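Local coordinates for protein dipeptidase AC. Metallo peptidase. MEROPS family M19 (PDB 3LY0) that probably hydrolyses dipeptides as a zinc-dependent metallodipeptidase of the M19 family, and here holds two zinc ions and a phosphinate mimic of L-Ala-D-Ala, at residues Ile30-Asp35 and Arg111-Val116; Leu40-Met45 and Gly130-Ile135; Val59-Ala64 and Pro85-Glu90; Met136-Glu139 and Ala143-Ala146; Ala266-Phe269 and Arg275-Ala278. All coordinates share one frame; numbering follows the deposited sequence.

Interaction 1: Ile30-Asp35 and Arg111-Val116; sequences IWLKGD and RGRFKV
A T-shaped aromatic pair, W31 against F114, joins the end of helix 27-32 to strand 114-116 at the margin of the parallel sheet, with a water-bridged polar contact beside it. The indole turns the edge of its six-membered ring toward the face of F114, the ring centroids 5.3 Å apart and the planes at 75°. The touching edge is narrow: W31 CZ2 stands 3.8 Å from F114 CG, and its neighbour CH2 lies above the same phenyl face, offset toward the rim. Both residues carry CG anti to the backbone N (chi1 171° for W31, 174° for F114), which extends the two side chains toward each other between helix and strand. The indole is fixed from its polar side as well, since W31 NE1 donates to M106 O. An alanine in place of W31 would probably open a gap against the face of F114 and leave M106 O without this donor. Toward solvent, L32 CD2 approaches R113 NH2 at 3.9 Å. Water 1 donates to L32 O at 2.6 Å and accepts from R113 NH2 at 3.2 Å, lying in the guanidinium plane, and so links the helix end to the arginine. Around this contact, helix 42-48 meets W31 through L42 and M45, helix 89-109 packs on F114 through L103 and M106, and F55 of strand 50-57 forms another edge-to-face pair with F114.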
# COMPACT_ATOMS: atom_id res chain seq x y z
N ILE A 30 10.22 -15.04 -12.91
CA ILE A 30 9.33 -14.61 -11.83
C ILE A 30 8.23 -13.70 -12.35
O ILE A 30 7.06 -13.87 -12.03
CB ILE A 30 10.11 -13.92 -10.69
CG1 ILE A 30 11.05 -14.92 -10.00
CG2 ILE A 30 9.15 -13.30 -9.68
CD1 ILE A 30 12.03 -14.27 -9.05
N TRP A 31 8.60 -12.72 -13.17
CA TRP A 31 7.66 -11.74 -13.68
C TRP A 31 6.82 -12.26 -14.85
O TRP A 31 5.60 -12.15 -14.84
CB TRP A 31 8.44 -10.48 -14.09
CG TRP A 31 7.71 -9.39 -14.86
CD1 TRP A 31 8.19 -8.73 -15.96
CD2 TRP A 31 6.43 -8.81 -14.57
NE1 TRP A 31 7.28 -7.79 -16.38
CE2 TRP A 31 6.20 -7.81 -15.54
CE3 TRP A 31 5.46 -9.04 -13.59
CZ2 TRP A 31 5.03 -7.05 -15.56
CZ3 TRP A 31 4.31 -8.27 -13.61
CH2 TRP A 31 4.10 -7.30 -14.59
N LEU A 32 7.48 -12.81 -15.87
CA LEU A 32 6.76 -13.16 -17.09
C LEU A 32 6.04 -14.51 -17.03
O LEU A 32 5.07 -14.71 -17.75
CB LEU A 32 7.70 -13.11 -18.29
CG LEU A 32 8.34 -11.74 -18.53
CD1 LEU A 32 9.28 -11.83 -19.72
CD2 LEU A 32 7.26 -10.69 -18.76
N LYS A 33 6.51 -15.40 -16.17
CA LYS A 33 5.92 -16.74 -16.07
C LYS A 33 5.33 -17.05 -14.70
O LYS A 33 4.39 -17.84 -14.59
CB LYS A 33 6.97 -17.79 -16.41
CG LYS A 33 7.48 -17.73 -17.84
CD LYS A 33 8.48 -18.85 -18.12
CE LYS A 33 8.89 -18.86 -19.58
NZ LYS A 33 9.89 -19.93 -19.85
N GLY A 34 5.87 -16.43 -13.67
CA GLY A 34 5.60 -16.84 -12.31
C GLY A 34 6.61 -17.92 -11.94
O GLY A 34 7.13 -18.60 -12.83
N ASP A 35 6.91 -18.07 -10.66
CA ASP A 35 7.82 -19.11 -10.21
C ASP A 35 7.15 -20.08 -9.24
O ASP A 35 7.83 -20.85 -8.56
CB ASP A 35 9.11 -18.53 -9.61
CG ASP A 35 8.88 -17.82 -8.28
OD1 ASP A 35 7.71 -17.70 -7.84
OD2 ASP A 35 9.88 -17.38 -7.67
N ARG A 111 6.94 -5.97 -22.97
CA ARG A 111 6.65 -5.63 -24.36
C ARG A 111 5.27 -5.00 -24.56
O ARG A 111 4.52 -5.39 -25.46
CB ARG A 111 6.78 -6.87 -25.25
CG ARG A 111 8.09 -7.02 -26.00
CD ARG A 111 9.29 -6.89 -25.09
NE ARG A 111 10.47 -7.55 -25.65
CZ ARG A 111 11.48 -6.92 -26.24
NH1 ARG A 111 11.47 -5.60 -26.36
NH2 ARG A 111 12.51 -7.62 -26.72
N GLY A 112 4.94 -4.02 -23.72
CA GLY A 112 3.70 -3.27 -23.88
C GLY A 112 2.51 -3.75 -23.06
O GLY A 112 1.46 -3.12 -23.08
N ARG A 113 2.66 -4.88 -22.37
CA ARG A 113 1.57 -5.43 -21.57
C ARG A 113 1.52 -4.86 -20.15
O ARG A 113 0.59 -5.13 -19.39
CB ARG A 113 1.70 -6.95 -21.50
CG ARG A 113 1.48 -7.63 -22.84
CD ARG A 113 1.58 -9.13 -22.69
NE ARG A 113 2.94 -9.56 -22.41
CZ ARG A 113 3.25 -10.68 -21.79
NH1 ARG A 113 2.29 -11.49 -21.36
NH2 ARG A 113 4.52 -11.00 -21.57
N PHE A 114 2.54 -4.07 -19.81
CA PHE A 114 2.63 -3.42 -18.51
C PHE A 114 3.19 -2.04 -18.76
O PHE A 114 4.10 -1.88 -19.57
CB PHE A 114 3.56 -4.21 -17.59
CG PHE A 114 3.84 -3.53 -16.26
CD1 PHE A 114 2.84 -3.44 -15.29
CD2 PHE A 114 5.09 -3.02 -15.97
CE1 PHE A 114 3.09 -2.84 -14.06
CE2 PHE A 114 5.35 -2.43 -14.73
CZ PHE A 114 4.35 -2.33 -13.78
N LYS A 115 2.66 -1.03 -18.08
CA LYS A 115 3.16 0.33 -18.26
C LYS A 115 3.28 1.04 -16.93
O LYS A 115 2.33 1.07 -16.16
CB LYS A 115 2.23 1.13 -19.18
CG LYS A 115 2.72 2.55 -19.44
CD LYS A 115 1.71 3.37 -20.25
CE LYS A 115 2.13 4.84 -20.33
NZ LYS A 115 3.47 5.03 -20.98
N VAL A 116 4.45 1.64 -16.69
CA VAL A 116 4.63 2.54 -15.56
C VAL A 116 3.97 3.87 -15.91
O VAL A 116 4.36 4.52 -16.88
CB VAL A 116 6.12 2.73 -15.21
CG1 VAL A 116 6.28 3.75 -14.10
CG2 VAL A 116 6.73 1.40 -14.81
O HOH W 1 4.16 -13.65 -19.89

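Interaction 2: Leu40-Met45 and Gly130-Ile135; sequences LDLPRM and GIVSGI
V132, the first residue of strand 132-139, sets its two methyl groups against two side chains of helix 42-48. CG1 meets M45 SD at 4.0 Å, and CG2 meets L42 CD1 at 4.2 Å. The valine thus divides its branches between residues three apart on the helix. M45 crosses it at about a right angle; its chain is extended beyond CG, and the sulfur makes the nearest approach. L42 and V132 instead slide past each other in opposite directions. With CG anti to the backbone N (chi1 -176°), L42 brings its end nearer to the strand than its CB direction alone would suggest. All three residues are buried, and F50 packs on both M45 and V132.

The other side of the helix start is polar: D41 is buried, but R44 is partly exposed. D41 is the N-cap: its OD1 accepts from R44 N at 2.9 Å, nearly in line with the C-O bond. R44 then folds back in a salt bridge, its NE 2.8 Å and its NH2 3.0 Å from D41 OD2, both reaching that oxygen from the same face of the carboxylate. One carboxylate therefore caps the helix and holds the guanidinium. Before the strand, helix 120-129 ends in a Schellman motif at G130. Helix packed on parallel strand in this way belongs to the TIM-barrel architecture of the M19 peptidases.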
# COMPACT_ATOMS: atom_id res chain seq x y z
N LEU A 40 1.77 -12.49 -6.79
CA LEU A 40 1.70 -11.79 -8.06
C LEU A 40 2.71 -12.29 -9.09
O LEU A 40 3.80 -12.76 -8.74
CB LEU A 40 1.94 -10.28 -7.86
CG LEU A 40 0.82 -9.49 -7.18
CD1 LEU A 40 1.37 -8.15 -6.66
CD2 LEU A 40 -0.34 -9.27 -8.12
N ASP A 41 2.32 -12.16 -10.36
CA ASP A 41 3.20 -12.22 -11.52
C ASP A 41 2.30 -11.85 -12.70
O ASP A 41 1.09 -11.75 -12.53
CB ASP A 41 3.86 -13.60 -11.70
CG ASP A 41 2.88 -14.74 -11.60
OD1 ASP A 41 1.98 -14.83 -12.46
OD2 ASP A 41 3.02 -15.57 -10.66
N LEU A 42 2.87 -11.63 -13.87
CA LEU A 42 2.06 -11.11 -14.97
C LEU A 42 0.90 -12.06 -15.37
O LEU A 42 -0.24 -11.62 -15.48
CB LEU A 42 2.93 -10.70 -16.16
CG LEU A 42 2.17 -10.05 -17.32
CD1 LEU A 42 1.28 -8.91 -16.84
CD2 LEU A 42 3.13 -9.58 -18.39
N PRO A 43 1.20 -13.36 -15.57
CA PRO A 43 0.10 -14.26 -15.95
C PRO A 43 -1.02 -14.29 -14.91
O PRO A 43 -2.20 -14.23 -15.29
CB PRO A 43 0.79 -15.62 -16.07
CG PRO A 43 2.20 -15.29 -16.42
CD PRO A 43 2.50 -14.04 -15.61
N ARG A 44 -0.69 -14.39 -13.62
CA ARG A 44 -1.74 -14.43 -12.62
C ARG A 44 -2.51 -13.12 -12.51
O ARG A 44 -3.71 -13.12 -12.22
CB ARG A 44 -1.22 -14.90 -11.27
CG ARG A 44 -0.93 -16.39 -11.21
CD ARG A 44 -0.59 -16.84 -9.80
NE ARG A 44 0.67 -16.26 -9.34
CZ ARG A 44 1.10 -16.30 -8.08
NH1 ARG A 44 0.37 -16.88 -7.14
NH2 ARG A 44 2.26 -15.74 -7.77
N MET A 45 -1.83 -11.99 -12.73
CA MET A 45 -2.53 -10.71 -12.79
C MET A 45 -3.64 -10.75 -13.83
O MET A 45 -4.76 -10.30 -13.58
CB MET A 45 -1.57 -9.56 -13.15
CG MET A 45 -0.61 -9.13 -12.03
SD MET A 45 0.60 -7.89 -12.65
CE MET A 45 1.54 -7.57 -11.12
N GLY A 130 -6.74 -2.58 -21.41
CA GLY A 130 -6.37 -3.84 -20.79
C GLY A 130 -4.87 -4.04 -20.61
O GLY A 130 -4.38 -5.17 -20.59
N ILE A 131 -4.13 -2.93 -20.50
CA ILE A 131 -2.70 -2.98 -20.22
C ILE A 131 -2.53 -2.79 -18.71
O ILE A 131 -3.12 -1.89 -18.13
CB ILE A 131 -1.96 -1.85 -20.95
CG1 ILE A 131 -2.17 -1.96 -22.46
CG2 ILE A 131 -0.48 -1.85 -20.57
CD1 ILE A 131 -1.66 -0.76 -23.23
N VAL A 132 -1.74 -3.65 -18.07
CA VAL A 132 -1.56 -3.52 -16.62
C VAL A 132 -0.79 -2.25 -16.30
O VAL A 132 0.27 -1.98 -16.90
CB VAL A 132 -0.84 -4.75 -16.03
CG1 VAL A 132 -0.61 -4.56 -14.53
CG2 VAL A 132 -1.65 -6.02 -16.26
N SER A 133 -1.32 -1.44 -15.39
CA SER A 133 -0.69 -0.18 -15.01
C SER A 133 0.11 -0.32 -13.72
O SER A 133 -0.22 -1.12 -12.84
CB SER A 133 -1.73 0.92 -14.88
OG SER A 133 -2.74 0.56 -13.95
N GLY A 134 1.16 0.49 -13.62
CA GLY A 134 1.95 0.53 -12.40
C GLY A 134 2.26 1.95 -12.00
O GLY A 134 2.66 2.76 -12.84
N ILE A 135 2.08 2.26 -10.72
CA ILE A 135 2.53 3.54 -10.17
C ILE A 135 3.76 3.28 -9.32
O ILE A 135 3.74 2.42 -8.42
CB ILE A 135 1.44 4.19 -9.30
CG1 ILE A 135 0.18 4.48 -10.13
CG2 ILE A 135 1.97 5.47 -8.63
CD1 ILE A 135 -0.98 5.00 -9.31

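Interaction 3: Val59-Ala64 and Pro85-Glu90; sequences VPSPQA and PMIRAE
I87 holds CG1 anti to its carbonyl carbon (chi1 -60°) and continues extended through chi2 at 173°, which carries CD1 across to V59 and S61. The contact joins two loops of the TIM-barrel fold, one following strand 50-57 and the other leading into helix 89-109, whose N-cap position is R88. A single methyl does the apolar work. I87 CD1 lies 4.0 Å from V59 CG1, the two side chains meeting at a slant, and 3.9 Å from the carbonyl oxygen P60 O. S61 OG adds a third neighbour at 4.0 Å from the same CD1. Thus the isoleucine tip rests among one valine methyl, a backbone carbonyl and a serine hydroxyl, and V59 and I87 also touch V95 and A92 of helix 89-109, respectively.

The polar side of the contact is organised by R168, which binds both S61 OG through NH1 and V59 O through NH2, fixing the start of the 59-64 loop from outside the two segments. The P60 ring starts away from the 85-90 segment and packs on L18 and L21 of helix 16-22; its side chain lies about 7 Å from the bound phosphinate, so the contact belongs to the surroundings of the pocket without forming its wall. Beside the isoleucine, water 2 spans the loops: it is 2.7 Å from S61 OG and donates to P85 O at 2.8 Å.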
# COMPACT_ATOMS: atom_id res chain seq x y z
N VAL A 59 12.58 -0.59 1.49
CA VAL A 59 13.92 -1.02 1.85
C VAL A 59 13.87 -1.87 3.12
O VAL A 59 13.52 -1.37 4.19
CB VAL A 59 14.86 0.19 2.08
CG1 VAL A 59 16.24 -0.26 2.55
CG2 VAL A 59 14.96 1.02 0.82
N PRO A 60 14.19 -3.17 3.01
CA PRO A 60 14.12 -4.02 4.22
C PRO A 60 15.25 -3.75 5.21
O PRO A 60 16.36 -3.41 4.82
CB PRO A 60 14.28 -5.44 3.66
CG PRO A 60 14.00 -5.32 2.19
CD PRO A 60 14.43 -3.95 1.79
N SER A 61 14.94 -3.93 6.49
CA SER A 61 15.94 -3.90 7.56
C SER A 61 16.67 -5.24 7.61
O SER A 61 16.19 -6.24 7.07
CB SER A 61 15.26 -3.64 8.90
OG SER A 61 14.89 -2.28 9.04
N PRO A 62 17.84 -5.28 8.29
CA PRO A 62 18.62 -6.53 8.38
C PRO A 62 17.80 -7.69 8.94
O PRO A 62 17.92 -8.82 8.44
CB PRO A 62 19.76 -6.15 9.32
CG PRO A 62 19.94 -4.67 9.09
CD PRO A 62 18.54 -4.15 8.92
N GLN A 63 16.99 -7.43 9.96
CA GLN A 63 15.95 -8.36 10.36
C GLN A 63 14.72 -7.97 9.55
O GLN A 63 13.99 -7.06 9.93
CB GLN A 63 15.62 -8.21 11.85
CG GLN A 63 16.74 -8.56 12.82
CD GLN A 63 16.42 -8.12 14.25
OE1 GLN A 63 15.55 -8.69 14.91
NE2 GLN A 63 17.14 -7.11 14.73
N ALA A 64 14.50 -8.65 8.43
CA ALA A 64 13.42 -8.24 7.53
C ALA A 64 12.05 -8.47 8.17
O ALA A 64 11.93 -9.19 9.17
CB ALA A 64 13.53 -8.98 6.21
N PRO A 85 16.42 -0.01 13.67
CA PRO A 85 17.16 1.24 13.60
C PRO A 85 16.90 1.99 12.29
O PRO A 85 16.53 1.38 11.28
CB PRO A 85 18.63 0.80 13.64
CG PRO A 85 18.63 -0.63 13.98
CD PRO A 85 17.28 -1.20 13.64
N MET A 86 17.11 3.30 12.32
CA MET A 86 16.98 4.14 11.13
C MET A 86 17.98 3.71 10.06
O MET A 86 19.13 3.37 10.37
CB MET A 86 17.18 5.62 11.52
CG MET A 86 16.91 6.65 10.40
SD MET A 86 17.02 8.38 10.97
CE MET A 86 17.84 8.12 12.54
N ILE A 87 17.54 3.71 8.80
CA ILE A 87 18.43 3.50 7.67
C ILE A 87 18.62 4.85 6.99
O ILE A 87 17.64 5.54 6.71
CB ILE A 87 17.84 2.48 6.67
CG1 ILE A 87 17.62 1.13 7.35
CG2 ILE A 87 18.76 2.31 5.45
CD1 ILE A 87 16.88 0.13 6.47
N ARG A 88 19.87 5.25 6.77
CA ARG A 88 20.14 6.56 6.18
C ARG A 88 20.22 6.45 4.66
O ARG A 88 20.32 5.35 4.11
CB ARG A 88 21.42 7.17 6.74
CG ARG A 88 21.37 7.40 8.25
CD ARG A 88 20.16 8.23 8.67
NE ARG A 88 20.33 9.64 8.33
CZ ARG A 88 20.94 10.53 9.11
NH1 ARG A 88 21.05 11.79 8.72
NH2 ARG A 88 21.44 10.15 10.28
N ALA A 89 20.18 7.60 3.99
CA ALA A 89 20.14 7.65 2.53
C ALA A 89 21.28 6.89 1.84
O ALA A 89 21.06 6.19 0.85
CB ALA A 89 20.05 9.10 2.03
N GLU A 90 22.50 7.03 2.35
CA GLU A 90 23.64 6.35 1.73
C GLU A 90 23.43 4.84 1.59
O GLU A 90 23.84 4.24 0.59
CB GLU A 90 24.91 6.65 2.53
CG GLU A 90 26.18 6.02 1.97
CD GLU A 90 27.39 6.32 2.84
OE1 GLU A 90 28.18 7.22 2.48
OE2 GLU A 90 27.54 5.67 3.90
O HOH W 2 17.06 -1.09 10.16

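Interaction 4: Met136-Glu139 and Ala143-Ala146; sequences MHME and AIGA. With ZN (zinc ion), chain D; ZN (zinc ion), chain E; LY0 ((2R)-3-[(R)-[(1R)-1-aminoethyl](hydroxy)phosphoryl]-2-methylpropanoic acid), chain C.
The phosphinate oxygen O31 of the inhibitor is held by both zinc ions, at 2.2 Å from the chain D zinc and 2.4 Å from the chain E zinc, and the carboxylate of E139 spans the same pair. E139 OE1 binds the chain D zinc and OE2 the chain E zinc, each at 2.1 Å, so neither oxygen is shared. CG of E139 lies anti to the backbone N (chi1 176°) and the chain stays extended, which carries its carboxylate from the end of strand 132-139 out to the metals. H13 and D15 are among the other ligands of the chain D zinc, while H212 and H233 join OE2 at the chain E zinc. The inhibitor also binds both ions through further atoms, giving its amino N1 to the first and O32 and O62 to the second.

Such a carboxylate-bridged binuclear zinc centre at the C-terminal end of a barrel strand is characteristic of the M19 dipeptidases. The preceding residue, M138, points the other way from the strand, into the layer between sheet and helix. With CG anti to the backbone N (chi1 -179°) and the chain running on extended through chi2, M138 brings SD to 3.9 Å from I144 CG1, with I144 CD1 almost as near, and A143 CB lies on the margin of the contact at 4.4 Å from the same sulfur. F154 of helix 149-157 touches both M138 and I144, and L159 and L162 of strand 159-163 also pack on the methionine.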
# COMPACT_ATOMS: atom_id res chain seq x y z
N MET A 136 4.85 3.99 -9.61
CA MET A 136 6.05 3.92 -8.77
C MET A 136 5.81 4.59 -7.42
O MET A 136 5.53 5.80 -7.35
CB MET A 136 7.25 4.55 -9.49
CG MET A 136 8.58 4.42 -8.74
SD MET A 136 10.02 5.25 -9.54
CE MET A 136 10.02 4.46 -11.16
N HIS A 137 5.94 3.80 -6.36
CA HIS A 137 5.62 4.21 -5.00
C HIS A 137 6.82 3.94 -4.11
O HIS A 137 7.48 2.92 -4.26
CB HIS A 137 4.43 3.40 -4.49
CG HIS A 137 4.13 3.60 -3.03
ND1 HIS A 137 3.42 4.69 -2.56
CD2 HIS A 137 4.46 2.87 -1.94
CE1 HIS A 137 3.31 4.60 -1.25
NE2 HIS A 137 3.94 3.51 -0.84
N MET A 138 7.09 4.84 -3.16
CA MET A 138 8.16 4.62 -2.20
C MET A 138 7.54 4.46 -0.81
O MET A 138 6.85 5.35 -0.33
CB MET A 138 9.11 5.83 -2.24
CG MET A 138 10.32 5.78 -1.31
SD MET A 138 11.57 7.05 -1.73
CE MET A 138 11.91 6.56 -3.39
N GLU A 139 7.76 3.31 -0.18
CA GLU A 139 7.20 3.01 1.13
C GLU A 139 8.30 3.23 2.15
O GLU A 139 9.12 2.33 2.38
CB GLU A 139 6.72 1.56 1.18
CG GLU A 139 6.20 1.13 2.55
CD GLU A 139 5.50 -0.22 2.53
OE1 GLU A 139 5.84 -1.06 1.67
OE2 GLU A 139 4.61 -0.45 3.35
N ALA A 143 15.46 6.75 1.16
CA ALA A 143 16.29 7.08 0.02
C ALA A 143 16.30 8.57 -0.29
O ALA A 143 17.00 9.01 -1.21
CB ALA A 143 15.86 6.28 -1.20
N ILE A 144 15.50 9.34 0.44
CA ILE A 144 15.46 10.79 0.29
C ILE A 144 16.18 11.44 1.47
O ILE A 144 15.81 11.24 2.62
CB ILE A 144 13.99 11.32 0.27
CG1 ILE A 144 13.11 10.50 -0.69
CG2 ILE A 144 13.96 12.81 -0.07
CD1 ILE A 144 13.63 10.43 -2.10
N GLY A 145 17.22 12.21 1.19
CA GLY A 145 17.89 12.92 2.27
C GLY A 145 17.03 14.05 2.80
O GLY A 145 16.08 14.47 2.15
N ALA A 146 17.37 14.55 3.99
CA ALA A 146 16.61 15.64 4.59
C ALA A 146 16.62 16.91 3.74
O ALA A 146 15.72 17.74 3.81
CB ALA A 146 17.12 15.93 6.01
ZN ZN D . 4.87 -2.93 1.33
ZN ZN E . 3.24 -1.66 4.38
P LY0 C . 4.41 -4.17 4.25
C1 LY0 C . 6.92 -5.35 4.61
N1 LY0 C . 6.54 -3.91 2.63
C2 LY0 C . 5.95 -4.87 3.55
C4 LY0 C . 3.44 -5.48 5.09
C5 LY0 C . 2.95 -5.14 6.47
C6 LY0 C . 2.31 -3.78 6.54
C7 LY0 C . 2.17 -6.24 7.15
O31 LY0 C . 3.67 -3.58 3.08
O32 LY0 C . 4.78 -3.01 5.24
O61 LY0 C . 2.08 -3.22 7.76
O62 LY0 C . 2.02 -3.14 5.52

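Interaction 5: Ala266-Phe269 and Arg275-Ala278; sequences ATSF and RRSA. With LY0 ((2R)-3-[(R)-[(1R)-1-aminoethyl](hydroxy)phosphoryl]-2-methylpropanoic acid), chain C.
T267 OG1 donates to R276 O at 2.6 Å, a short bond between the two arms of the loop that follows strand 260-263 in the TIM-barrel fold. The hydroxyl does not meet the oxygen on a lone pair: it stands 49° above the carbonyl plane, with a C=O...donor angle of 108°. Its chi1 of 49° sets OG1 between the backbone N and the carbonyl carbon of T267, leaving CG2 to lie 3.5 Å from S277 O and 3.8 Å from A278 CA. A valine here would probably leave R276 O without its hydroxyl donor, and the two arms without their one direct hydrogen bond. Next to it, the backbones come close: S268 CA makes a CA-H...O contact of 3.4 Å with R275 O, and S268 OG rests 3.7 Å from R276 CA.

Farther out, R276 is held by other parts of the chain. Its NE forms a salt bridge with D75 OD1, and its side chain touches E71 and M74 of helix 68-75, so that helix lies against the arm at 275-278. Backbone bonds from T267 to T311 and from A278 to Q314 tie both arms to one further loop. On the pocket side of the short helix, F269 turns away from the 275-278 arm, its carbonyl oxygen accepting from N235 and N245. The phenyl ring meets the inhibitor carboxylate at its edge, F269 CE2 lying 3.3 Å from carboxylate oxygen O61 of the inhibitor.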
# COMPACT_ATOMS: atom_id res chain seq x y z
N ALA A 266 -3.92 -8.05 4.67
CA ALA A 266 -3.14 -8.70 5.72
C ALA A 266 -4.05 -9.25 6.80
O ALA A 266 -4.86 -8.52 7.38
CB ALA A 266 -2.15 -7.72 6.33
N THR A 267 -3.91 -10.55 7.08
CA THR A 267 -4.70 -11.23 8.09
C THR A 267 -4.66 -10.47 9.42
O THR A 267 -5.69 -10.29 10.09
CB THR A 267 -4.17 -12.66 8.29
OG1 THR A 267 -2.74 -12.60 8.44
CG2 THR A 267 -4.47 -13.50 7.05
N SER A 268 -3.47 -10.00 9.78
CA SER A 268 -3.24 -9.33 11.06
C SER A 268 -4.08 -8.08 11.24
O SER A 268 -4.36 -7.67 12.37
CB SER A 268 -1.77 -8.95 11.19
OG SER A 268 -0.95 -10.10 11.03
N PHE A 269 -4.49 -7.47 10.13
CA PHE A 269 -5.17 -6.18 10.19
C PHE A 269 -6.66 -6.32 9.89
O PHE A 269 -7.39 -5.33 9.97
CB PHE A 269 -4.54 -5.19 9.20
CG PHE A 269 -3.05 -5.01 9.38
CD1 PHE A 269 -2.44 -5.24 10.61
CD2 PHE A 269 -2.27 -4.58 8.31
CE1 PHE A 269 -1.07 -5.06 10.76
CE2 PHE A 269 -0.90 -4.40 8.46
CZ PHE A 269 -0.30 -4.65 9.68
N ARG A 275 -4.66 -11.88 14.72
CA ARG A 275 -3.72 -12.98 14.50
C ARG A 275 -3.27 -13.01 13.05
O ARG A 275 -3.93 -12.43 12.18
CB ARG A 275 -4.39 -14.33 14.82
CG ARG A 275 -4.63 -14.60 16.30
CD ARG A 275 -5.15 -16.02 16.49
NE ARG A 275 -4.27 -16.99 15.84
CZ ARG A 275 -4.59 -18.26 15.62
NH1 ARG A 275 -5.78 -18.73 15.99
NH2 ARG A 275 -3.72 -19.07 15.02
N ARG A 276 -2.16 -13.69 12.78
CA ARG A 276 -1.60 -13.77 11.43
C ARG A 276 -2.18 -14.89 10.55
O ARG A 276 -2.01 -14.88 9.33
CB ARG A 276 -0.08 -13.90 11.52
CG ARG A 276 0.65 -13.69 10.20
CD ARG A 276 2.16 -13.78 10.38
NE ARG A 276 2.57 -15.15 10.70
CZ ARG A 276 3.02 -16.01 9.80
NH1 ARG A 276 3.13 -15.66 8.53
NH2 ARG A 276 3.37 -17.24 10.18
N SER A 277 -2.87 -15.85 11.16
CA SER A 277 -3.36 -17.03 10.44
C SER A 277 -4.28 -16.73 9.25
O SER A 277 -5.24 -15.96 9.36
CB SER A 277 -4.07 -17.97 11.40
OG SER A 277 -4.68 -19.03 10.70
N ALA A 278 -3.99 -17.36 8.12
CA ALA A 278 -4.82 -17.25 6.92
C ALA A 278 -6.15 -18.00 7.04
O ALA A 278 -7.00 -17.90 6.14
CB ALA A 278 -4.05 -17.76 5.70
P LY0 C . 4.41 -4.17 4.25
C1 LY0 C . 6.92 -5.35 4.61
N1 LY0 C . 6.54 -3.91 2.63
C2 LY0 C . 5.95 -4.87 3.55
C4 LY0 C . 3.44 -5.48 5.09
C5 LY0 C . 2.95 -5.14 6.47
C6 LY0 C . 2.31 -3.78 6.54
C7 LY0 C . 2.17 -6.24 7.15
O31 LY0 C . 3.67 -3.58 3.08
O32 LY0 C . 4.78 -3.01 5.24
O61 LY0 C . 2.08 -3.22 7.76
O62 LY0 C . 2.02 -3.14 5.52

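Interactions 1 and 2 form one continuous patch, their centres about 7 Å apart: strands 114-116 and 132-139 are neighbours in the sheet, with a probable hydrogen bond from K115 N to V132 O at 2.8 Å. Strand 132-139 then runs on from interaction 2 into interaction 4, whose centre is about 23 Å away, and so joins this patch to the zinc site. Interaction 3 sits closer to interaction 4, at about 13 Å between centres, and touches it where A89 CB packs on G145 N. Interactions 4 and 5 lie on opposite sides of the chain's centre, about 27 Å between centres, yet both reach the phosphinate, one through E139 and the metals, the other through F269.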